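Protein STN1 (Saccharomyces cerevisiae, PDB 3KEY) regulates telomere length and protects chromosome ends, limiting telomerase loading through its interaction with CDC13. Local coordinates at residues A[34-45]-A[56-67]; A[70-78]-A[129-138]. One frame throughout, in Å; residues are numbered along the deposited sequence.

Interaction 1: residues A[34-45]-A[56-67]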
loop_
_atom_site.group_PDB
_atom_site.type_symbol
_atom_site.label_atom_id
_atom_site.label_comp_id
_atom_site.label_asym_id
_atom_site.label_seq_id
_atom_site.Cartn_x
_atom_site.Cartn_y
_atom_site.Cartn_z
ATOM N N ARG A 34 2.451 13.214 -10.038
ATOM C CA ARG A 34 3.027 13.383 -11.371
ATOM C C ARG A 34 4.432 12.768 -11.458
ATOM O O ARG A 34 4.788 12.179 -12.476
ATOM C CB ARG A 34 3.082 14.871 -11.760
ATOM C CG ARG A 34 1.722 15.512 -12.031
ATOM C CD ARG A 34 0.861 14.638 -12.949
ATOM N NE ARG A 34 1.498 14.329 -14.232
ATOM C CZ ARG A 34 1.628 15.191 -15.238
ATOM N NH1 ARG A 34 1.163 16.430 -15.122
ATOM N NH2 ARG A 34 2.226 14.814 -16.363
ATOM N N SER A 35 5.219 12.890 -10.390
ATOM C CA SER A 35 6.577 12.330 -10.369
ATOM C C SER A 35 6.534 10.823 -10.583
ATOM O O SER A 35 7.260 10.285 -11.416
ATOM C CB SER A 35 7.261 12.620 -9.034
ATOM O OG SER A 35 7.246 14.006 -8.751
ATOM N N VAL A 36 5.683 10.153 -9.814
ATOM C CA VAL A 36 5.519 8.709 -9.918
ATOM C C VAL A 36 5.024 8.334 -11.319
ATOM O O VAL A 36 5.537 7.401 -11.942
ATOM C CB VAL A 36 4.489 8.182 -8.868
ATOM C CG1 VAL A 36 4.248 6.698 -9.066
ATOM C CG2 VAL A 36 5.002 8.442 -7.461
ATOM N N VAL A 37 4.026 9.069 -11.806
ATOM C CA VAL A 37 3.438 8.815 -13.125
ATOM C C VAL A 37 4.441 9.008 -14.267
ATOM O O VAL A 37 4.534 8.184 -15.178
ATOM C CB VAL A 37 2.206 9.732 -13.359
ATOM C CG1 VAL A 37 1.741 9.624 -14.801
ATOM C CG2 VAL A 37 1.070 9.326 -12.413
ATOM N N THR A 38 5.189 10.101 -14.220
ATOM C CA THR A 38 6.180 10.373 -15.254
ATOM C C THR A 38 7.222 9.253 -15.299
ATOM O O THR A 38 7.600 8.782 -16.376
ATOM C CB THR A 38 6.873 11.718 -14.990
ATOM O OG1 THR A 38 5.885 12.755 -15.001
ATOM C CG2 THR A 38 7.938 12.001 -16.061
ATOM N N SER A 39 7.671 8.818 -14.127
ATOM C CA SER A 39 8.659 7.748 -14.047
ATOM C C SER A 39 8.122 6.455 -14.676
ATOM O O SER A 39 8.813 5.802 -15.468
ATOM C CB SER A 39 9.048 7.503 -12.581
ATOM O OG SER A 39 9.948 6.412 -12.466
ATOM N N LEU A 40 6.884 6.095 -14.338
ATOM C CA LEU A 40 6.264 4.884 -14.878
ATOM C C LEU A 40 6.022 5.030 -16.382
ATOM O O LEU A 40 6.134 4.064 -17.142
ATOM C CB LEU A 40 4.919 4.617 -14.180
ATOM C CG LEU A 40 4.427 3.174 -14.000
ATOM C CD1 LEU A 40 2.937 3.189 -13.652
ATOM C CD2 LEU A 40 4.649 2.364 -15.252
ATOM N N ALA A 41 5.674 6.239 -16.805
ATOM C CA ALA A 41 5.405 6.490 -18.215
ATOM C C ALA A 41 6.650 6.236 -19.064
ATOM O O ALA A 41 6.549 5.715 -20.186
ATOM C CB ALA A 41 4.904 7.924 -18.415
ATOM N N SER A 42 7.821 6.589 -18.534
ATOM C CA SER A 42 9.051 6.377 -19.292
ATOM C C SER A 42 9.267 4.872 -19.456
ATOM O O SER A 42 9.837 4.429 -20.448
ATOM C CB SER A 42 10.252 7.039 -18.607
ATOM O OG SER A 42 10.827 6.200 -17.629
ATOM N N PHE A 43 8.801 4.085 -18.488
ATOM C CA PHE A 43 8.921 2.638 -18.598
ATOM C C PHE A 43 7.957 2.154 -19.683
ATOM O O PHE A 43 8.315 1.307 -20.508
ATOM C CB PHE A 43 8.594 1.948 -17.268
ATOM C CG PHE A 43 8.483 0.441 -17.373
ATOM C CD1 PHE A 43 7.233 -0.182 -17.383
ATOM C CD2 PHE A 43 9.623 -0.348 -17.496
ATOM C CE1 PHE A 43 7.123 -1.573 -17.517
ATOM C CE2 PHE A 43 9.526 -1.739 -17.630
ATOM C CZ PHE A 43 8.271 -2.352 -17.641
ATOM N N LEU A 44 6.740 2.697 -19.693
ATOM C CA LEU A 44 5.749 2.296 -20.694
ATOM C C LEU A 44 6.213 2.653 -22.110
ATOM O O LEU A 44 5.940 1.919 -23.063
ATOM C CB LEU A 44 4.379 2.945 -20.410
ATOM C CG LEU A 44 3.666 2.545 -19.109
ATOM C CD1 LEU A 44 2.286 3.193 -19.067
ATOM C CD2 LEU A 44 3.540 1.026 -19.021
ATOM N N PHE A 45 6.910 3.778 -22.252
ATOM C CA PHE A 45 7.411 4.173 -23.565
ATOM C C PHE A 45 8.356 3.100 -24.114
ATOM O O PHE A 45 8.266 2.721 -25.285
ATOM C CB PHE A 45 8.155 5.508 -23.484
ATOM C CG PHE A 45 8.728 5.961 -24.803
ATOM C CD1 PHE A 45 7.934 6.624 -25.729
ATOM C CD2 PHE A 45 10.052 5.693 -25.128
ATOM C CE1 PHE A 45 8.455 7.017 -26.967
ATOM C CE2 PHE A 45 10.582 6.078 -26.357
ATOM C CZ PHE A 45 9.779 6.742 -27.278
ATOM N N PHE A 56 3.682 10.945 -25.127
ATOM C CA PHE A 56 4.107 10.728 -23.750
ATOM C C PHE A 56 2.947 11.010 -22.786
ATOM O O PHE A 56 2.765 10.310 -21.789
ATOM C CB PHE A 56 5.291 11.631 -23.405
ATOM C CG PHE A 56 6.055 11.186 -22.192
ATOM C CD1 PHE A 56 6.913 10.094 -22.259
ATOM C CD2 PHE A 56 5.918 11.856 -20.983
ATOM C CE1 PHE A 56 7.626 9.678 -21.136
ATOM C CE2 PHE A 56 6.626 11.450 -19.853
ATOM C CZ PHE A 56 7.483 10.357 -19.932
ATOM N N ASP A 57 2.170 12.043 -23.098
ATOM C CA ASP A 57 1.028 12.420 -22.276
ATOM C C ASP A 57 0.059 11.245 -22.213
ATOM O O ASP A 57 -0.501 10.932 -21.164
ATOM C CB ASP A 57 0.346 13.658 -22.872
ATOM C CG ASP A 57 -0.944 14.027 -22.155
ATOM O OD1 ASP A 57 -2.008 13.488 -22.535
ATOM O OD2 ASP A 57 -0.894 14.848 -21.210
ATOM N N SER A 58 -0.119 10.585 -23.348
ATOM C CA SER A 58 -1.005 9.443 -23.414
ATOM C C SER A 58 -0.430 8.325 -22.533
ATOM O O SER A 58 -1.165 7.639 -21.815
ATOM C CB SER A 58 -1.125 8.976 -24.863
ATOM O OG SER A 58 -2.373 8.349 -25.087
ATOM N N LEU A 59 0.889 8.154 -22.583
ATOM C CA LEU A 59 1.548 7.128 -21.786
ATOM C C LEU A 59 1.420 7.415 -20.291
ATOM O O LEU A 59 1.297 6.486 -19.492
ATOM C CB LEU A 59 3.027 7.015 -22.182
ATOM C CG LEU A 59 3.258 6.472 -23.599
ATOM C CD1 LEU A 59 4.729 6.605 -23.997
ATOM C CD2 LEU A 59 2.818 5.019 -23.644
ATOM N N GLU A 60 1.452 8.696 -19.919
ATOM C CA GLU A 60 1.321 9.103 -18.517
ATOM C C GLU A 60 -0.085 8.811 -17.983
ATOM O O GLU A 60 -0.252 8.323 -16.860
ATOM C CB GLU A 60 1.614 10.601 -18.353
ATOM C CG GLU A 60 3.073 10.995 -18.565
ATOM C CD GLU A 60 3.299 12.484 -18.383
ATOM O OE1 GLU A 60 2.581 13.271 -19.031
ATOM O OE2 GLU A 60 4.191 12.873 -17.597
ATOM N N LYS A 61 -1.098 9.120 -18.785
ATOM C CA LYS A 61 -2.468 8.866 -18.371
ATOM C C LYS A 61 -2.701 7.363 -18.240
ATOM O O LYS A 61 -3.446 6.920 -17.370
ATOM C CB LYS A 61 -3.435 9.517 -19.358
ATOM C CG LYS A 61 -3.423 11.033 -19.214
ATOM C CD LYS A 61 -4.248 11.753 -20.257
ATOM C CE LYS A 61 -4.226 13.258 -19.985
ATOM N NZ LYS A 61 -5.011 14.022 -20.996
ATOM N N GLU A 62 -2.034 6.578 -19.083
ATOM C CA GLU A 62 -2.151 5.125 -19.018
ATOM C C GLU A 62 -1.414 4.601 -17.773
ATOM O O GLU A 62 -1.851 3.635 -17.136
ATOM C CB GLU A 62 -1.566 4.495 -20.284
ATOM C CG GLU A 62 -1.459 2.984 -20.244
ATOM C CD GLU A 62 -0.993 2.390 -21.572
ATOM O OE1 GLU A 62 -0.668 1.182 -21.596
ATOM O OE2 GLU A 62 -0.961 3.123 -22.589
ATOM N N ALA A 63 -0.302 5.246 -17.427
ATOM C CA ALA A 63 0.477 4.844 -16.257
ATOM C C ALA A 63 -0.326 5.108 -14.989
ATOM O O ALA A 63 -0.376 4.272 -14.086
ATOM C CB ALA A 63 1.802 5.618 -16.200
ATOM N N PHE A 64 -0.941 6.286 -14.935
ATOM C CA PHE A 64 -1.742 6.700 -13.794
ATOM C C PHE A 64 -2.914 5.742 -13.584
ATOM O O PHE A 64 -3.213 5.356 -12.458
ATOM C CB PHE A 64 -2.254 8.118 -14.027
ATOM C CG PHE A 64 -3.185 8.613 -12.963
ATOM C CD1 PHE A 64 -2.746 8.785 -11.657
ATOM C CD2 PHE A 64 -4.504 8.930 -13.274
ATOM C CE1 PHE A 64 -3.604 9.269 -10.676
ATOM C CE2 PHE A 64 -5.372 9.416 -12.296
ATOM C CZ PHE A 64 -4.916 9.585 -10.993
ATOM N N ARG A 65 -3.568 5.361 -14.676
ATOM C CA ARG A 65 -4.693 4.443 -14.605
ATOM C C ARG A 65 -4.236 3.072 -14.121
ATOM O O ARG A 65 -4.939 2.416 -13.351
ATOM C CB ARG A 65 -5.344 4.306 -15.979
ATOM C CG ARG A 65 -6.466 3.271 -16.041
ATOM C CD ARG A 65 -6.308 2.390 -17.275
ATOM N NE ARG A 65 -6.200 3.189 -18.497
ATOM C CZ ARG A 65 -5.644 2.762 -19.629
ATOM N NH1 ARG A 65 -5.141 1.533 -19.704
ATOM N NH2 ARG A 65 -5.575 3.570 -20.682
ATOM N N ASP A 66 -3.066 2.633 -14.578
ATOM C CA ASP A 66 -2.540 1.333 -14.170
ATOM C C ASP A 66 -2.260 1.323 -12.669
ATOM O O ASP A 66 -2.602 0.367 -11.972
ATOM C CB ASP A 66 -1.254 0.989 -14.938
ATOM C CG ASP A 66 -1.509 0.681 -16.407
ATOM O OD1 ASP A 66 -0.525 0.439 -17.142
ATOM O OD2 ASP A 66 -2.688 0.676 -16.831
ATOM N N LEU A 67 -1.642 2.388 -12.176
ATOM C CA LEU A 67 -1.338 2.484 -10.754
ATOM C C LEU A 67 -2.603 2.487 -9.896
ATOM O O LEU A 67 -2.702 1.706 -8.950
ATOM C CB LEU A 67 -0.513 3.740 -10.467
ATOM C CG LEU A 67 0.897 3.713 -11.060
ATOM C CD1 LEU A 67 1.555 5.069 -10.880
ATOM C CD2 LEU A 67 1.720 2.603 -10.390
#
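A63 and E60 press into helix 34-45, and L44 presses back into helix 56-67. This is knobs-into-holes packing between two helices of the first winged helix-turn-helix motif of the C-terminal region. The segment axes come within 8.1 Å and cross at 111°. The backbones come closest at A41, whose CA is 4.9 Å from E60 CA; A41 and A63 put only methyls between the helices. The methyl of A63 fills a hollow lined by V37, L40, A41 and L44. L44 sits among L59, E62, A63 and D66, and its CD1 lies 3.5 Å from L59 O. L40 and L67 meet tip to tip, and tightly, with L40 CD1 3.3 Å from L67 CG. L59 CD1 meets the edge of the F45 ring, and the F56 ring lies beside A41 CB. Residues of helix 6-16 touch V36 and L67. E60 is the third knob, set among R34, V37, T38 and A41. Its CG lies against the A41 methyl, and its straight chain (chi2 -180°) carries the carboxylate to R34, whose chain bends at chi2 and chi3 to meet it. R34 NH2 forms a salt bridge to E60 OE2 at 3.0 Å, the guanidinium and carboxylate planes 72° apart.

Interaction 2: residues A[70-78]-A[129-138]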
loop_
_atom_site.group_PDB
_atom_site.type_symbol
_atom_site.label_atom_id
_atom_site.label_comp_id
_atom_site.label_asym_id
_atom_site.label_seq_id
_atom_site.Cartn_x
_atom_site.Cartn_y
_atom_site.Cartn_z
ATOM N N ARG A 70 -4.231 -0.880 -9.902
ATOM C CA ARG A 70 -3.527 -1.900 -9.128
ATOM C C ARG A 70 -3.980 -1.817 -7.670
ATOM O O ARG A 70 -4.206 -2.839 -7.026
ATOM C CB ARG A 70 -2.002 -1.701 -9.187
ATOM C CG ARG A 70 -1.362 -1.928 -10.552
ATOM C CD ARG A 70 0.158 -1.718 -10.502
ATOM N NE ARG A 70 0.736 -1.526 -11.834
ATOM C CZ ARG A 70 2.025 -1.283 -12.071
ATOM N NH1 ARG A 70 2.888 -1.204 -11.065
ATOM N NH2 ARG A 70 2.450 -1.106 -13.316
ATOM N N LEU A 71 -4.105 -0.595 -7.156
ATOM C CA LEU A 71 -4.530 -0.372 -5.778
ATOM C C LEU A 71 -5.981 -0.806 -5.545
ATOM O O LEU A 71 -6.272 -1.520 -4.583
ATOM C CB LEU A 71 -4.352 1.106 -5.404
ATOM C CG LEU A 71 -2.897 1.596 -5.406
ATOM C CD1 LEU A 71 -2.834 3.090 -5.142
ATOM C CD2 LEU A 71 -2.106 0.825 -4.350
ATOM N N VAL A 72 -6.888 -0.377 -6.420
ATOM C CA VAL A 72 -8.297 -0.751 -6.294
ATOM C C VAL A 72 -8.404 -2.274 -6.368
ATOM O O VAL A 72 -9.179 -2.892 -5.646
ATOM C CB VAL A 72 -9.158 -0.146 -7.439
ATOM C CG1 VAL A 72 -10.606 -0.630 -7.312
ATOM C CG2 VAL A 72 -9.100 1.375 -7.396
ATOM N N SER A 73 -7.602 -2.865 -7.244
ATOM C CA SER A 73 -7.583 -4.310 -7.456
ATOM C C SER A 73 -7.150 -5.121 -6.226
ATOM O O SER A 73 -7.546 -6.282 -6.069
ATOM C CB SER A 73 -6.661 -4.625 -8.636
ATOM O OG SER A 73 -6.493 -6.017 -8.801
ATOM N N GLN A 74 -6.328 -4.518 -5.368
ATOM C CA GLN A 74 -5.865 -5.191 -4.157
ATOM C C GLN A 74 -6.764 -4.837 -2.981
ATOM O O GLN A 74 -6.550 -5.307 -1.864
ATOM C CB GLN A 74 -4.433 -4.777 -3.816
ATOM C CG GLN A 74 -3.400 -5.143 -4.854
ATOM C CD GLN A 74 -1.987 -4.917 -4.345
ATOM O OE1 GLN A 74 -1.637 -3.819 -3.917
ATOM N NE2 GLN A 74 -1.170 -5.960 -4.386
ATOM N N GLY A 75 -7.755 -3.985 -3.238
ATOM C CA GLY A 75 -8.680 -3.569 -2.199
ATOM C C GLY A 75 -8.134 -2.490 -1.287
ATOM O O GLY A 75 -8.737 -2.182 -0.257
ATOM N N LEU A 76 -6.996 -1.903 -1.657
ATOM C CA LEU A 76 -6.376 -0.866 -0.830
ATOM C C LEU A 76 -7.176 0.444 -0.831
ATOM O O LEU A 76 -7.195 1.185 0.159
ATOM C CB LEU A 76 -4.928 -0.645 -1.276
ATOM C CG LEU A 76 -4.046 -1.868 -0.966
ATOM C CD1 LEU A 76 -2.631 -1.661 -1.493
ATOM C CD2 LEU A 76 -4.021 -2.108 0.549
ATOM N N ILE A 77 -7.823 0.734 -1.951
ATOM C CA ILE A 77 -8.686 1.905 -2.040
ATOM C C ILE A 77 -9.885 1.475 -2.858
ATOM O O ILE A 77 -9.813 0.531 -3.646
ATOM C CB ILE A 77 -8.032 3.126 -2.752
ATOM C CG1 ILE A 77 -7.641 2.746 -4.179
ATOM C CG2 ILE A 77 -6.868 3.650 -1.927
ATOM C CD1 ILE A 77 -7.144 3.920 -5.003
ATOM N N GLY A 78 -10.999 2.160 -2.664
ATOM C CA GLY A 78 -12.169 1.819 -3.437
ATOM C C GLY A 78 -12.623 2.998 -4.243
ATOM O O GLY A 78 -12.248 4.160 -3.964
ATOM N N TYR A 129 -12.879 -6.957 -0.448
ATOM C CA TYR A 129 -11.948 -6.940 -1.576
ATOM C C TYR A 129 -10.467 -6.891 -1.234
ATOM O O TYR A 129 -9.623 -6.940 -2.132
ATOM C CB TYR A 129 -12.283 -5.773 -2.512
ATOM C CG TYR A 129 -13.675 -5.828 -3.114
ATOM C CD1 TYR A 129 -14.183 -4.746 -3.830
ATOM C CD2 TYR A 129 -14.493 -6.952 -2.954
ATOM C CE1 TYR A 129 -15.474 -4.777 -4.370
ATOM C CE2 TYR A 129 -15.787 -6.992 -3.491
ATOM C CZ TYR A 129 -16.267 -5.898 -4.196
ATOM O OH TYR A 129 -17.539 -5.910 -4.721
ATOM N N ILE A 130 -10.133 -6.790 0.046
ATOM C CA ILE A 130 -8.720 -6.746 0.393
ATOM C C ILE A 130 -8.098 -8.106 0.086
ATOM O O ILE A 130 -8.701 -9.148 0.337
ATOM C CB ILE A 130 -8.511 -6.383 1.872
ATOM C CG1 ILE A 130 -7.029 -6.133 2.128
ATOM C CG2 ILE A 130 -9.026 -7.492 2.770
ATOM C CD1 ILE A 130 -6.732 -5.762 3.553
ATOM N N THR A 131 -6.904 -8.089 -0.493
ATOM C CA THR A 131 -6.203 -9.317 -0.849
ATOM C C THR A 131 -4.983 -9.487 0.044
ATOM O O THR A 131 -4.599 -8.563 0.761
ATOM C CB THR A 131 -5.712 -9.280 -2.303
ATOM O OG1 THR A 131 -4.736 -8.237 -2.444
ATOM C CG2 THR A 131 -6.889 -9.022 -3.264
ATOM N N THR A 132 -4.364 -10.661 -0.012
ATOM C CA THR A 132 -3.185 -10.908 0.807
ATOM C C THR A 132 -2.005 -10.040 0.353
ATOM O O THR A 132 -1.227 -9.578 1.186
ATOM C CB THR A 132 -2.801 -12.411 0.799
ATOM O OG1 THR A 132 -2.509 -12.834 -0.537
ATOM C CG2 THR A 132 -3.961 -13.253 1.346
ATOM N N ASN A 133 -1.880 -9.793 -0.950
ATOM C CA ASN A 133 -0.792 -8.946 -1.437
ATOM C C ASN A 133 -0.968 -7.517 -0.934
ATOM O O ASN A 133 0.010 -6.824 -0.652
ATOM C CB ASN A 133 -0.730 -8.947 -2.964
ATOM C CG ASN A 133 -0.361 -10.306 -3.525
ATOM O OD1 ASN A 133 0.512 -10.993 -2.990
ATOM N ND2 ASN A 133 -1.017 -10.700 -4.613
ATOM N N GLY A 134 -2.218 -7.079 -0.827
ATOM C CA GLY A 134 -2.476 -5.742 -0.326
ATOM C C GLY A 134 -2.085 -5.639 1.140
ATOM O O GLY A 134 -1.437 -4.680 1.546
ATOM N N ILE A 135 -2.477 -6.632 1.935
ATOM C CA ILE A 135 -2.156 -6.646 3.358
ATOM C C ILE A 135 -0.647 -6.731 3.566
ATOM O O ILE A 135 -0.108 -6.113 4.483
ATOM C CB ILE A 135 -2.846 -7.822 4.077
ATOM C CG1 ILE A 135 -4.345 -7.558 4.158
ATOM C CG2 ILE A 135 -2.309 -7.968 5.483
ATOM C CD1 ILE A 135 -5.131 -8.691 4.768
ATOM N N VAL A 136 0.028 -7.497 2.714
ATOM C CA VAL A 136 1.477 -7.611 2.805
ATOM C C VAL A 136 2.128 -6.236 2.621
ATOM O O VAL A 136 3.005 -5.857 3.386
ATOM C CB VAL A 136 2.041 -8.577 1.727
ATOM C CG1 VAL A 136 3.559 -8.438 1.635
ATOM C CG2 VAL A 136 1.661 -10.013 2.069
ATOM N N ASP A 137 1.702 -5.477 1.617
ATOM C CA ASP A 137 2.326 -4.176 1.414
ATOM C C ASP A 137 2.033 -3.206 2.550
ATOM O O ASP A 137 2.877 -2.385 2.894
ATOM C CB ASP A 137 1.934 -3.581 0.053
ATOM C CG ASP A 137 2.544 -4.363 -1.113
ATOM O OD1 ASP A 137 3.583 -5.028 -0.894
ATOM O OD2 ASP A 137 2.001 -4.317 -2.239
ATOM N N VAL A 138 0.855 -3.299 3.157
ATOM C CA VAL A 138 0.561 -2.401 4.266
ATOM C C VAL A 138 1.476 -2.734 5.454
ATOM O O VAL A 138 2.084 -1.838 6.050
ATOM C CB VAL A 138 -0.929 -2.487 4.694
ATOM C CG1 VAL A 138 -1.160 -1.667 5.970
ATOM C CG2 VAL A 138 -1.812 -1.951 3.567
#
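The chain turns at G75, where a positive phi and two bonds back into the last turn of helix 56-73 make a Schellman motif, and this turn packs on the backbone of I130 and the start of helix 132-149. T131 N donates to Q74 O at 3.1 Å, from above the carbonyl plane. I130 CA makes a CH...O contact to the same oxygen. G75 CA lies against Y129 O, in a second CH...O contact at 3.5 Å. T131 is the N-cap of helix 132-149: its OG1 accepts from G134 N at 3.2 Å. Q74 crosses T131 and N133 at about a right angle. Its CG stands beside the backbone N (chi1 -62°), and the extended chain beyond runs past G134 CA to bring NE2 within 3.3 Å of N133 CB. L76 CD2 meets V138 CG2 at 3.7 Å. Q74 OE1 makes a weak hydrogen bond to K7 of helix 6-16, which also forms a salt bridge with D137. Replacing Q74 by an alanine would probably open a gap beside G134 and N133 and deprive K7 of that bond. Main-chain polar groups and close glycine packing thus join the two winged helix-turn-helix motifs, with little reliance on charge between the segments.

Both interactions use helix 56-73, interaction 1 along its body and interaction 2 at its C-terminal end. Their centres lie 21 Å apart. Interaction 1 stays within the first winged helix-turn-helix motif. It sits toward the periphery of the chain, about 19 Å from its centre, yet its middle is buried and apolar, with an ion pair at the margin. Interaction 2 joins the first motif to the second and lies about 7 Å from the chain centre. It is smaller, burying 368 Å² against 744 Å², and depends more on backbone atoms. Helix 6-16 borders both, with mainly apolar side chains at interaction 1 and the charge of K7 at interaction 2.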